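Long-range contacts in putative ABC transporter subunit, substrate-binding component (PDB 4EVS), which binds 4-hydroxybenzoate and, as a substrate-binding component, probably delivers it and related benzoate derivatives to an ABC transporter: residues 79-84 against 147-152; 126-131 against 156-161; 242-247 against 345-350. All coordinates share one frame; numbering follows the deposited sequence.

In the fold
The contacts run from the ligand cleft to the surface. Contact 1 is buried between the two lobes, and its two segments touch lightly and are bridged by polar bonds to the same p-hydroxybenzoic acid. Contact 2, centred about 17 Å from it, uses the same helix 150-165 further along, where the packing is within one lobe, buried and apolar. Contact 3 stands apart, its centre about 28 Å from that of contact 1 and 25 Å from that of contact 2, on a partly exposed turn beside strand 335-348. It combines a carbonyl-centred backbone contact with a long ion pair. None of the three has a direct hydrogen bond between its own segments.

Contact 1: residues 79-84 against 147-152; sequences LYFTPN and SDYGPG. With PHB (p-hydroxybenzoic acid), chain I; SO4 (sulfate ion), chain E.
F81, T82 and P83 meet Y149 and P151 across the interdomain cleft of a type I periplasmic binding fold, a buried contact bridged by p-hydroxybenzoic acid. Each segment lies where a strand gives way to a helix: F81 is the N-cap of helix 82-88, Y149 that of helix 150-165. Between the segments themselves the touch is light. The F81 and Y149 side chains cross at about a right angle, with Y149 OH in the plane of the F81 ring at its edge, 3.8 Å from F81 CD1; P83 CD likewise lies at the edge of the Y149 ring, 3.7 Å from CE2. Within its own segment P151 CD lies over the centre of the Y149 ring, and the same atom meets T82 OG1 at 3.7 Å.

The ligand carboxylate supplies the polar link. Its O1' accepts two bonds, from T82 N at 2.8 Å (167°, nearly straight) and from Y149 OH at 2.7 Å, one donor from each segment. T82 OG1 donates to O2' at 2.6 Å and is also hydrogen-bonded to T106 OG1. The N-terminus of helix 82-88 would be expected to favour the negative charge. The ligand is also hydrogen-bonded to A105 N, A204 N and D232 OD1. A sulfate ion, probably from the crystallisation liquor, sits by Y149 CD2, P83 CD and T82 CG2 and accepts a bond at O3 from G150 N, 2.9 Å long (151°).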
ATOM      1  N   LEU A  79      -8.553   5.308   2.223  1.00 14.72           N
ATOM      2  CA  LEU A  79      -7.639   6.364   1.776  1.00 15.55           C
ATOM      3  C   LEU A  79      -6.480   5.820   0.965  1.00 15.48           C
ATOM      4  O   LEU A  79      -5.424   5.422   1.496  1.00 15.48           O
ATOM      5  CB  LEU A  79      -7.159   7.218   2.948  1.00 15.74           C
ATOM      6  CG  LEU A  79      -8.220   8.059   3.661  1.00 15.36           C
ATOM      7  CD1 LEU A  79      -8.895   9.094   2.685  1.00 19.10           C
ATOM      8  CD2 LEU A  79      -9.319   7.290   4.450  1.00 18.75           C
ATOM      9  N   TYR A  80      -6.674   5.827  -0.346  1.00 15.21           N
ATOM     10  CA  TYR A  80      -5.686   5.328  -1.272  1.00 14.60           C
ATOM     11  C   TYR A  80      -4.487   6.282  -1.299  1.00 15.09           C
ATOM     12  O   TYR A  80      -3.358   5.845  -1.204  1.00 14.62           O
ATOM     13  CB  TYR A  80      -6.275   5.153  -2.657  1.00 14.68           C
ATOM     14  CG  TYR A  80      -5.332   4.440  -3.624  1.00 14.04           C
ATOM     15  CD1 TYR A  80      -4.900   3.148  -3.352  1.00 14.88           C
ATOM     16  CD2 TYR A  80      -4.875   5.048  -4.771  1.00 16.08           C
ATOM     17  CE1 TYR A  80      -4.093   2.472  -4.210  1.00 16.18           C
ATOM     18  CE2 TYR A  80      -4.017   4.379  -5.626  1.00 16.12           C
ATOM     19  CZ  TYR A  80      -3.613   3.088  -5.338  1.00 15.50           C
ATOM     20  OH  TYR A  80      -2.732   2.387  -6.170  1.00 15.75           O
ATOM     21  N   PHE A  81      -4.750   7.583  -1.395  1.00 14.50           N
ATOM     22  CA  PHE A  81      -3.698   8.586  -1.610  1.00 15.22           C
ATOM     23  C   PHE A  81      -3.296   9.346  -0.347  1.00 14.36           C
ATOM     24  O   PHE A  81      -4.172   9.806   0.435  1.00 16.30           O
ATOM     25  CB  PHE A  81      -4.165   9.602  -2.649  1.00 14.63           C
ATOM     26  CG  PHE A  81      -4.250   9.038  -4.059  1.00 15.33           C
ATOM     27  CD1 PHE A  81      -3.088   8.725  -4.763  1.00 16.18           C
ATOM     28  CD2 PHE A  81      -5.490   8.848  -4.699  1.00 16.54           C
ATOM     29  CE1 PHE A  81      -3.171   8.195  -6.060  1.00 17.36           C
ATOM     30  CE2 PHE A  81      -5.548   8.323  -5.957  1.00 16.06           C
ATOM     31  CZ  PHE A  81      -4.383   8.056  -6.651  1.00 16.34           C
ATOM     32  N   THR A  82      -1.994   9.534  -0.177  1.00 14.93           N
ATOM     33  CA  THR A  82      -1.456  10.275   0.948  1.00 15.77           C
ATOM     34  C   THR A  82      -2.128  11.637   1.197  1.00 16.04           C
ATOM     35  O   THR A  82      -2.540  11.904   2.315  1.00 17.00           O
ATOM     36  CB  THR A  82       0.053  10.428   0.830  1.00 15.20           C
ATOM     37  OG1 THR A  82       0.669   9.196   1.189  1.00 16.69           O
ATOM     38  CG2 THR A  82       0.560  11.520   1.751  1.00 16.69           C
ATOM     39  N   PRO A  83      -2.279  12.473   0.175  1.00 17.07           N
ATOM     40  CA  PRO A  83      -2.865  13.797   0.467  1.00 17.92           C
ATOM     41  C   PRO A  83      -4.311  13.756   0.950  1.00 17.50           C
ATOM     42  O   PRO A  83      -4.772  14.640   1.674  1.00 18.18           O
ATOM     43  CB  PRO A  83      -2.717  14.552  -0.860  1.00 19.35           C
ATOM     44  CG  PRO A  83      -2.384  13.529  -1.867  1.00 18.88           C
ATOM     45  CD  PRO A  83      -1.680  12.413  -1.163  1.00 17.04           C
ATOM     46  N   ASN A  84      -5.043  12.732   0.527  1.00 17.16           N
ATOM     47  CA  ASN A  84      -6.425  12.537   0.972  1.00 16.16           C
ATOM     48  C   ASN A  84      -6.447  12.125   2.441  1.00 16.92           C
ATOM     49  O   ASN A  84      -7.280  12.624   3.222  1.00 17.83           O
ATOM     50  CB  ASN A  84      -7.082  11.539   0.042  1.00 16.65           C
ATOM     51  CG  ASN A  84      -7.307  12.116  -1.395  1.00 17.45           C
ATOM     52  OD1 ASN A  84      -7.390  13.340  -1.571  1.00 21.89           O
ATOM     53  ND2 ASN A  84      -7.427  11.228  -2.405  1.00 18.16           N
ATOM     54  N   SER A 147       7.342   9.744  -8.215  1.00 16.74           N
ATOM     55  CA  SER A 147       6.289  10.741  -8.307  1.00 16.79           C
ATOM     56  C   SER A 147       6.506  11.853  -7.288  1.00 17.69           C
ATOM     57  O   SER A 147       6.905  11.598  -6.143  1.00 17.42           O
ATOM     58  CB  SER A 147       4.919  10.106  -8.139  1.00 16.77           C
ATOM     59  OG  SER A 147       4.640   9.193  -9.196  1.00 17.50           O
ATOM     60  N   ASP A 148       6.226  13.079  -7.705  1.00 17.38           N
ATOM     61  CA  ASP A 148       6.542  14.277  -6.889  1.00 17.94           C
ATOM     62  C   ASP A 148       5.444  14.616  -5.867  1.00 17.42           C
ATOM     63  O   ASP A 148       4.744  15.638  -5.988  1.00 20.10           O
ATOM     64  CB  ASP A 148       6.789  15.461  -7.800  1.00 18.63           C
ATOM     65  CG  ASP A 148       7.282  16.698  -7.069  1.00 21.96           C
ATOM     66  OD1 ASP A 148       7.851  16.574  -5.955  1.00 22.66           O
ATOM     67  OD2 ASP A 148       7.116  17.804  -7.661  1.00 25.37           O
ATOM     68  N   TYR A 149       5.292  13.739  -4.883  1.00 16.99           N
ATOM     69  CA  TYR A 149       4.422  13.991  -3.742  1.00 17.33           C
ATOM     70  C   TYR A 149       4.869  13.085  -2.572  1.00 17.22           C
ATOM     71  O   TYR A 149       5.856  12.356  -2.693  1.00 17.51           O
ATOM     72  CB  TYR A 149       2.936  13.854  -4.103  1.00 17.13           C
ATOM     73  CG  TYR A 149       2.346  12.466  -4.193  1.00 15.85           C
ATOM     74  CD1 TYR A 149       2.881  11.512  -5.024  1.00 15.70           C
ATOM     75  CD2 TYR A 149       1.185  12.139  -3.493  1.00 16.48           C
ATOM     76  CE1 TYR A 149       2.361  10.232  -5.113  1.00 16.47           C
ATOM     77  CE2 TYR A 149       0.614  10.841  -3.587  1.00 17.04           C
ATOM     78  CZ  TYR A 149       1.220   9.907  -4.396  1.00 15.32           C
ATOM     79  OH  TYR A 149       0.725   8.645  -4.461  1.00 16.01           O
ATOM     80  N   GLY A 150       4.176  13.186  -1.443  1.00 17.68           N
ATOM     81  CA  GLY A 150       4.606  12.592  -0.218  1.00 17.17           C
ATOM     82  C   GLY A 150       5.315  11.256  -0.276  1.00 16.00           C
ATOM     83  O   GLY A 150       6.450  11.142   0.195  1.00 17.75           O
ATOM     84  N   PRO A 151       4.658  10.234  -0.848  1.00 14.99           N
ATOM     85  CA  PRO A 151       5.257   8.898  -0.746  1.00 15.53           C
ATOM     86  C   PRO A 151       6.478   8.748  -1.678  1.00 16.12           C
ATOM     87  O   PRO A 151       7.393   7.981  -1.383  1.00 16.45           O
ATOM     88  CB  PRO A 151       4.097   7.959  -1.095  1.00 15.23           C
ATOM     89  CG  PRO A 151       3.158   8.825  -1.935  1.00 15.94           C
ATOM     90  CD  PRO A 151       3.263  10.182  -1.328  1.00 14.90           C
ATOM     91  N   GLY A 152       6.464   9.449  -2.802  1.00 17.00           N
ATOM     92  CA  GLY A 152       7.579   9.475  -3.714  1.00 16.65           C
ATOM     93  C   GLY A 152       8.798  10.102  -3.059  1.00 16.48           C
ATOM     94  O   GLY A 152       9.939   9.579  -3.137  1.00 17.68           O
TER
HETATM   95  C1' PHB I 408       0.015   7.100  -1.519  1.00 14.53           C
HETATM   96  O1' PHB I 408      -0.465   8.129  -2.078  1.00 15.57           O
HETATM   97  O2' PHB I 408       0.444   7.098  -0.321  1.00 15.28           O
HETATM   98  C1  PHB I 408       0.159   5.867  -2.348  1.00 13.68           C
HETATM   99  C2  PHB I 408      -0.665   5.636  -3.419  1.00 14.00           C
HETATM  100  C3  PHB I 408      -0.485   4.506  -4.197  1.00 16.33           C
HETATM  101  C4  PHB I 408       0.468   3.542  -3.868  1.00 14.87           C
HETATM  102  C5  PHB I 408       1.260   3.746  -2.741  1.00 14.34           C
HETATM  103  C6  PHB I 408       1.102   4.912  -2.005  1.00 14.65           C
HETATM  104  O4  PHB I 408       0.603   2.434  -4.649  1.00 16.82           O
HETATM  105  S   SO4 E 404       1.316  15.178  -0.324  0.73 31.41           S
HETATM  106  O1  SO4 E 404       0.785  16.163  -1.318  0.73 34.99           O
HETATM  107  O2  SO4 E 404       2.625  15.645   0.047  0.73 34.11           O
HETATM  108  O3  SO4 E 404       1.469  13.912  -0.907  0.73 31.32           O
HETATM  109  O4  SO4 E 404       0.393  15.092   0.848  0.73 34.06           O

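Contact 2: residues 126-131 against 156-161; sequences NTVPAA and ETAFKK
The F159 ring takes A131 CB over one face and T127 CG2 at its edge, near the ring plane. The methyl group of A131 makes a CH-pi contact: it lies 4.0 Å from the ring centroid and 23° off the normal, displaced from the centre toward the rim. The backbone of the same residue is also close, A131 CA reaching F159 CE2 at 3.5 Å, while A130 O stands obliquely to the ring. F199, outside the segments, stacks on F159 as well, and V142 and I144 of strand 141-147 touch its side chain.

F159 CG is anti to the backbone N (chi1 -165°), and the ring beyond it lies against A131. One turn earlier on the partner helix, CG2 of T127, anti to the backbone N, is the branch turned to helix 150-165, meeting F159 CB at 3.7 Å and A158 CB at 3.8 Å, whereas the hydroxyl OG1 is hydrogen-bonded to M123 O in its own helix. A looser contact, V128 CG2 to A158 CB at 4.4 Å, marks the partly exposed margin.

The packing joins helix 123-136 to helix 150-165, which flank strand 141-147 in sequence within one lobe of the alpha/beta fold. Their local axes approach to 8.3 Å and run in nearly the same direction, 30° apart. Alanines on both helices are consistent with the close spacing: A131 CA is 5.5 Å from F159 CA, and A158 turns its CB toward T127 and V128. Elsewhere T127 touches T230 and A130 touches M228 of strand 226-230.

No hydrogen bond or salt bridge crosses the interface. The methyl groups and the aromatic ring carry it, consistent with these turns being held by close fit and exclusion of water rather than by directional polar bonds.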
ATOM      1  N   ASN A 126       9.148  -0.393   2.844  1.00 14.87           N
ATOM      2  CA  ASN A 126       9.490  -1.199   1.666  1.00 14.49           C
ATOM      3  C   ASN A 126      10.771  -0.807   0.945  1.00 15.56           C
ATOM      4  O   ASN A 126      11.422  -1.659   0.340  1.00 17.04           O
ATOM      5  CB  ASN A 126       8.313  -1.225   0.664  1.00 14.77           C
ATOM      6  CG  ASN A 126       7.165  -2.082   1.135  1.00 15.04           C
ATOM      7  OD1 ASN A 126       7.385  -3.177   1.671  1.00 17.43           O
ATOM      8  ND2 ASN A 126       5.903  -1.629   0.859  1.00 15.79           N
ATOM      9  N   THR A 127      11.150   0.461   1.049  1.00 15.14           N
ATOM     10  CA  THR A 127      12.289   0.961   0.265  1.00 15.12           C
ATOM     11  C   THR A 127      13.633   0.642   0.878  1.00 16.33           C
ATOM     12  O   THR A 127      14.593   0.418   0.132  1.00 17.28           O
ATOM     13  CB  THR A 127      12.167   2.486   0.022  1.00 14.00           C
ATOM     14  OG1 THR A 127      10.952   2.742  -0.716  1.00 16.65           O
ATOM     15  CG2 THR A 127      13.327   3.031  -0.764  1.00 15.93           C
ATOM     16  N   VAL A 128      13.733   0.661   2.198  1.00 17.11           N
ATOM     17  CA  VAL A 128      15.006   0.337   2.841  1.00 16.72           C
ATOM     18  C   VAL A 128      15.491  -1.063   2.371  1.00 18.08           C
ATOM     19  O   VAL A 128      16.632  -1.187   1.916  1.00 19.61           O
ATOM     20  CB  VAL A 128      15.002   0.552   4.354  1.00 17.96           C
ATOM     21  CG1 VAL A 128      16.197  -0.156   5.035  1.00 18.19           C
ATOM     22  CG2 VAL A 128      14.954   2.063   4.711  1.00 18.65           C
ATOM     23  N   PRO A 129      14.625  -2.092   2.403  1.00 18.37           N
ATOM     24  CA  PRO A 129      15.070  -3.366   1.825  1.00 18.51           C
ATOM     25  C   PRO A 129      15.415  -3.267   0.360  1.00 17.09           C
ATOM     26  O   PRO A 129      16.321  -3.975  -0.090  1.00 17.92           O
ATOM     27  CB  PRO A 129      13.877  -4.295   2.056  1.00 18.70           C
ATOM     28  CG  PRO A 129      13.266  -3.757   3.358  1.00 18.85           C
ATOM     29  CD  PRO A 129      13.399  -2.271   3.212  1.00 18.44           C
ATOM     30  N   ALA A 130      14.667  -2.490  -0.431  1.00 17.29           N
ATOM     31  CA  ALA A 130      14.993  -2.345  -1.837  1.00 17.15           C
ATOM     32  C   ALA A 130      16.408  -1.851  -2.045  1.00 17.85           C
ATOM     33  O   ALA A 130      17.144  -2.325  -2.926  1.00 18.17           O
ATOM     34  CB  ALA A 130      14.032  -1.407  -2.541  1.00 16.38           C
ATOM     35  N   ALA A 131      16.834  -0.900  -1.223  1.00 17.55           N
ATOM     36  CA  ALA A 131      18.197  -0.347  -1.354  1.00 18.39           C
ATOM     37  C   ALA A 131      19.276  -1.364  -0.914  1.00 19.10           C
ATOM     38  O   ALA A 131      20.366  -1.429  -1.511  1.00 20.31           O
ATOM     39  CB  ALA A 131      18.314   0.945  -0.596  1.00 19.71           C
ATOM     40  N   GLU A 156      12.401   8.284  -2.281  1.00 17.38           N
ATOM     41  CA  GLU A 156      13.648   8.814  -2.739  1.00 17.39           C
ATOM     42  C   GLU A 156      14.592   9.001  -1.555  1.00 16.96           C
ATOM     43  O   GLU A 156      15.787   8.663  -1.638  1.00 18.62           O
ATOM     44  CB  GLU A 156      13.420  10.166  -3.421  1.00 16.84           C
ATOM     45  CG  GLU A 156      14.684  10.853  -3.809  1.00 19.61           C
ATOM     46  CD  GLU A 156      14.490  12.233  -4.440  1.00 22.55           C
ATOM     47  OE1 GLU A 156      13.358  12.729  -4.572  1.00 24.86           O
ATOM     48  OE2 GLU A 156      15.532  12.842  -4.796  1.00 27.14           O
ATOM     49  N   THR A 157      14.082   9.577  -0.463  1.00 18.03           N
ATOM     50  CA  THR A 157      14.946   9.880   0.674  1.00 18.37           C
ATOM     51  C   THR A 157      15.483   8.583   1.262  1.00 18.72           C
ATOM     52  O   THR A 157      16.686   8.469   1.580  1.00 19.55           O
ATOM     53  CB  THR A 157      14.157  10.705   1.727  1.00 20.80           C
ATOM     54  OG1 THR A 157      13.805  11.970   1.137  1.00 22.83           O
ATOM     55  CG2 THR A 157      14.963  10.937   2.965  1.00 19.97           C
ATOM     56  N   ALA A 158      14.592   7.609   1.445  1.00 17.85           N
ATOM     57  CA  ALA A 158      14.973   6.312   2.014  1.00 17.48           C
ATOM     58  C   ALA A 158      16.010   5.604   1.130  1.00 17.55           C
ATOM     59  O   ALA A 158      17.023   5.052   1.627  1.00 18.27           O
ATOM     60  CB  ALA A 158      13.744   5.443   2.172  1.00 16.69           C
ATOM     61  N   PHE A 159      15.772   5.594  -0.181  1.00 18.10           N
ATOM     62  CA  PHE A 159      16.712   4.913  -1.099  1.00 17.95           C
ATOM     63  C   PHE A 159      18.093   5.563  -1.141  1.00 19.75           C
ATOM     64  O   PHE A 159      19.097   4.883  -1.025  1.00 19.38           O
ATOM     65  CB  PHE A 159      16.110   4.751  -2.483  1.00 17.83           C
ATOM     66  CG  PHE A 159      16.876   3.768  -3.336  1.00 17.43           C
ATOM     67  CD1 PHE A 159      18.060   4.121  -3.935  1.00 16.93           C
ATOM     68  CD2 PHE A 159      16.447   2.446  -3.455  1.00 19.14           C
ATOM     69  CE1 PHE A 159      18.765   3.203  -4.659  1.00 18.73           C
ATOM     70  CE2 PHE A 159      17.158   1.534  -4.173  1.00 18.09           C
ATOM     71  CZ  PHE A 159      18.331   1.898  -4.769  1.00 17.73           C
ATOM     72  N   LYS A 160      18.124   6.875  -1.251  1.00 18.56           N
ATOM     73  CA  LYS A 160      19.380   7.579  -1.301  1.00 19.37           C
ATOM     74  C   LYS A 160      20.185   7.275  -0.050  1.00 20.88           C
ATOM     75  O   LYS A 160      21.372   6.957  -0.139  1.00 21.86           O
ATOM     76  CB  LYS A 160      19.144   9.064  -1.361  1.00 19.77           C
ATOM     77  CG  LYS A 160      18.837   9.634  -2.678  1.00 24.64           C
ATOM     78  CD  LYS A 160      18.833  11.185  -2.570  1.00 29.16           C
ATOM     79  CE  LYS A 160      18.631  11.858  -3.898  1.00 31.08           C
ATOM     80  NZ  LYS A 160      18.539  13.324  -3.743  1.00 32.77           N
ATOM     81  N   LYS A 161      19.590   7.438   1.122  1.00 20.72           N
ATOM     82  CA  LYS A 161      20.358   7.283   2.363  1.00 22.39           C
ATOM     83  C   LYS A 161      20.946   5.879   2.477  1.00 21.83           C
ATOM     84  O   LYS A 161      22.125   5.698   2.813  1.00 21.50           O
ATOM     85  CB  LYS A 161      19.506   7.588   3.600  1.00 23.87           C
ATOM     86  CG  LYS A 161      20.229   7.294   4.908  1.00 29.46           C
ATOM     87  CD  LYS A 161      19.564   7.901   6.151  1.00 37.01           C
ATOM     88  CE  LYS A 161      20.625   8.149   7.242  1.00 40.00           C
ATOM     89  NZ  LYS A 161      21.751   7.140   7.223  1.00 43.09           N
TER

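Contact 3: residues 242-247 against 345-350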
ATOM      1  N   ILE A 242       1.671  -5.495 -18.508  1.00 17.09           N
ATOM      2  CA  ILE A 242       3.107  -5.409 -18.707  1.00 17.98           C
ATOM      3  C   ILE A 242       3.552  -6.490 -19.673  1.00 17.82           C
ATOM      4  O   ILE A 242       4.375  -6.217 -20.589  1.00 20.18           O
ATOM      5  CB  ILE A 242       3.900  -5.545 -17.378  1.00 17.55           C
ATOM      6  CG1 ILE A 242       3.593  -4.381 -16.453  1.00 20.18           C
ATOM      7  CG2 ILE A 242       5.366  -5.641 -17.636  1.00 20.05           C
ATOM      8  CD1 ILE A 242       4.031  -4.612 -14.995  1.00 24.36           C
ATOM      9  N   GLY A 243       3.054  -7.701 -19.446  1.00 19.13           N
ATOM     10  CA  GLY A 243       3.336  -8.887 -20.232  1.00 19.28           C
ATOM     11  C   GLY A 243       4.678  -9.525 -19.927  1.00 18.35           C
ATOM     12  O   GLY A 243       5.407  -9.116 -18.983  1.00 18.79           O
ATOM     13  N   ASP A 244       5.029 -10.518 -20.737  1.00 19.70           N
ATOM     14  CA  ASP A 244       6.211 -11.301 -20.453  1.00 19.54           C
ATOM     15  C   ASP A 244       7.501 -10.497 -20.527  1.00 20.69           C
ATOM     16  O   ASP A 244       8.476 -10.880 -19.907  1.00 21.88           O
ATOM     17  CB  ASP A 244       6.323 -12.528 -21.357  1.00 20.07           C
ATOM     18  CG  ASP A 244       5.248 -13.562 -21.109  1.00 24.23           C
ATOM     19  OD1 ASP A 244       4.506 -13.516 -20.106  1.00 26.05           O
ATOM     20  OD2 ASP A 244       5.153 -14.452 -21.975  1.00 30.20           O
ATOM     21  N   SER A 245       7.489  -9.351 -21.187  1.00 22.45           N
ATOM     22  CA  SER A 245       8.668  -8.491 -21.053  1.00 23.21           C
ATOM     23  C   SER A 245       8.935  -7.978 -19.637  1.00 23.77           C
ATOM     24  O   SER A 245      10.032  -7.492 -19.331  1.00 25.53           O
ATOM     25  CB  SER A 245       8.624  -7.332 -22.021  1.00 24.92           C
ATOM     26  OG  SER A 245       8.829  -7.836 -23.307  1.00 27.42           O
ATOM     27  N   GLY A 246       7.966  -8.079 -18.756  1.00 22.86           N
ATOM     28  CA  GLY A 246       8.185  -7.705 -17.370  1.00 22.47           C
ATOM     29  C   GLY A 246       9.002  -8.698 -16.573  1.00 20.84           C
ATOM     30  O   GLY A 246       9.442  -8.385 -15.454  1.00 21.18           O
ATOM     31  N   ILE A 247       9.204  -9.902 -17.116  1.00 20.62           N
ATOM     32  CA  ILE A 247       9.865 -10.958 -16.406  1.00 20.19           C
ATOM     33  C   ILE A 247      11.225 -10.451 -15.985  1.00 19.69           C
ATOM     34  O   ILE A 247      11.987  -9.889 -16.780  1.00 21.45           O
ATOM     35  CB  ILE A 247       9.963 -12.282 -17.235  1.00 19.75           C
ATOM     36  CG1 ILE A 247       8.562 -12.890 -17.377  1.00 21.18           C
ATOM     37  CG2 ILE A 247      10.962 -13.250 -16.564  1.00 20.97           C
ATOM     38  CD1 ILE A 247       8.458 -14.086 -18.407  1.00 21.64           C
ATOM     39  N   VAL A 345       9.326 -10.677 -10.966  1.00 17.77           N
ATOM     40  CA  VAL A 345       8.219 -11.053 -11.873  1.00 17.30           C
ATOM     41  C   VAL A 345       8.676 -12.329 -12.631  1.00 18.11           C
ATOM     42  O   VAL A 345       9.773 -12.329 -13.215  1.00 18.73           O
ATOM     43  CB  VAL A 345       7.883  -9.934 -12.873  1.00 17.59           C
ATOM     44  CG1 VAL A 345       6.819 -10.413 -13.878  1.00 17.76           C
ATOM     45  CG2 VAL A 345       7.419  -8.646 -12.143  1.00 18.32           C
ATOM     46  N   GLU A 346       7.868 -13.395 -12.577  1.00 19.72           N
ATOM     47  CA  GLU A 346       8.194 -14.685 -13.193  1.00 21.46           C
ATOM     48  C   GLU A 346       6.943 -15.358 -13.625  1.00 22.70           C
ATOM     49  O   GLU A 346       5.865 -15.034 -13.149  1.00 22.49           O
ATOM     50  CB  GLU A 346       8.934 -15.609 -12.185  1.00 22.02           C
ATOM     51  CG  GLU A 346      10.176 -15.038 -11.590  1.00 27.24           C
ATOM     52  CD  GLU A 346      11.029 -16.049 -10.828  1.00 32.28           C
ATOM     53  OE1 GLU A 346      10.815 -17.273 -10.973  1.00 35.75           O
ATOM     54  OE2 GLU A 346      11.948 -15.593 -10.092  1.00 36.85           O
ATOM     55  N   LYS A 347       7.065 -16.258 -14.576  1.00 25.33           N
ATOM     56  CA  LYS A 347       5.968 -17.166 -14.889  1.00 29.21           C
ATOM     57  C   LYS A 347       5.927 -18.307 -13.912  1.00 32.21           C
ATOM     58  O   LYS A 347       6.965 -18.864 -13.537  1.00 34.69           O
ATOM     59  CB  LYS A 347       6.190 -17.762 -16.242  1.00 30.64           C
ATOM     60  CG  LYS A 347       5.882 -16.795 -17.280  1.00 32.48           C
ATOM     61  CD  LYS A 347       4.546 -17.067 -17.885  1.00 36.60           C
ATOM     62  CE  LYS A 347       4.669 -16.913 -19.401  1.00 38.72           C
ATOM     63  NZ  LYS A 347       3.502 -17.469 -20.126  1.00 42.48           N
ATOM     64  N   GLN A 348       4.732 -18.667 -13.502  1.00 34.64           N
ATOM     65  CA  GLN A 348       4.537 -19.861 -12.696  1.00 37.35           C
ATOM     66  C   GLN A 348       3.242 -20.506 -13.153  1.00 38.14           C
ATOM     67  O   GLN A 348       2.187 -19.871 -13.111  1.00 37.79           O
ATOM     68  CB  GLN A 348       4.442 -19.488 -11.217  1.00 38.27           C
ATOM     69  CG  GLN A 348       4.399 -20.701 -10.277  1.00 41.98           C
ATOM     70  CD  GLN A 348       4.225 -20.315  -8.811  1.00 44.91           C
ATOM     71  OE1 GLN A 348       5.216 -20.163  -8.065  1.00 47.87           O
ATOM     72  NE2 GLN A 348       2.969 -20.147  -8.390  1.00 46.39           N
ATOM     73  N   ASP A 349       3.316 -21.776 -13.570  1.00 39.93           N
ATOM     74  CA  ASP A 349       2.124 -22.486 -14.035  1.00 40.84           C
ATOM     75  C   ASP A 349       1.483 -21.695 -15.179  1.00 39.28           C
ATOM     76  O   ASP A 349       0.263 -21.553 -15.247  1.00 40.41           O
ATOM     77  CB  ASP A 349       1.095 -22.668 -12.888  1.00 42.55           C
ATOM     78  CG  ASP A 349       1.700 -23.305 -11.611  1.00 46.08           C
ATOM     79  OD1 ASP A 349       1.264 -22.951 -10.470  1.00 49.53           O
ATOM     80  OD2 ASP A 349       2.590 -24.181 -11.754  1.00 52.33           O
ATOM     81  N   GLY A 350       2.308 -21.128 -16.051  1.00 36.84           N
ATOM     82  CA  GLY A 350       1.791 -20.360 -17.180  1.00 34.60           C
ATOM     83  C   GLY A 350       1.200 -18.985 -16.861  1.00 32.29           C
ATOM     84  O   GLY A 350       0.678 -18.336 -17.756  1.00 32.47           O
TER
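I247 CA and V345 O make the nearest polar approach of backbone to backbone, 3.5 Å in a CA-H...O contact with an angle of 136° at the hydrogen; no hydrogen bond joins the two segments. The sound polar bonds here lie within a tight 3-10 turn, in which G246 N bonds to G243 O at 2.8 Å and I247 N to D244 O at 3.0 Å. These two bonds fix the turn that presents G246 O and I247 to the strand.

I247 CG2 is 3.7 Å from V345 O, the same oxygen that its CA meets. Such a CA-H...O contact is bent and weaker than a conventional bond. The conventional pairing comes just beyond it, where the backbone of V345 is hydrogen-bonded to G248 and I249. The preceding carbonyl meets the V345 side chain: G246 O reaches V345 CB at 3.4 Å, with both methyls of the valine slightly farther off.

At the exposed side, K347 links two residues of the turn by different parts of its chain. Its CG touches I247 CD1 at 3.9 Å. Bends at chi2 (-102°) and chi3 (-137°) turn CD and then CE toward the D244 carboxylate, and the two side chains cross at about a right angle. K347 CE comes within 3.5 Å of D244 OD1, closer than the charged nitrogen, since NZ is 3.9 Å from D244 OD2. The ion pair is therefore long, and its contribution is probably modest.

In the fold, the turn connects helix 239-242 to strand 250-253, which pairs antiparallel with strand 335-348. D244 and I247 also rest on L352 of strand 351-363, itself antiparallel to strand 335-348, while I242 packs on L209, V212 and I216 of helix 206-217.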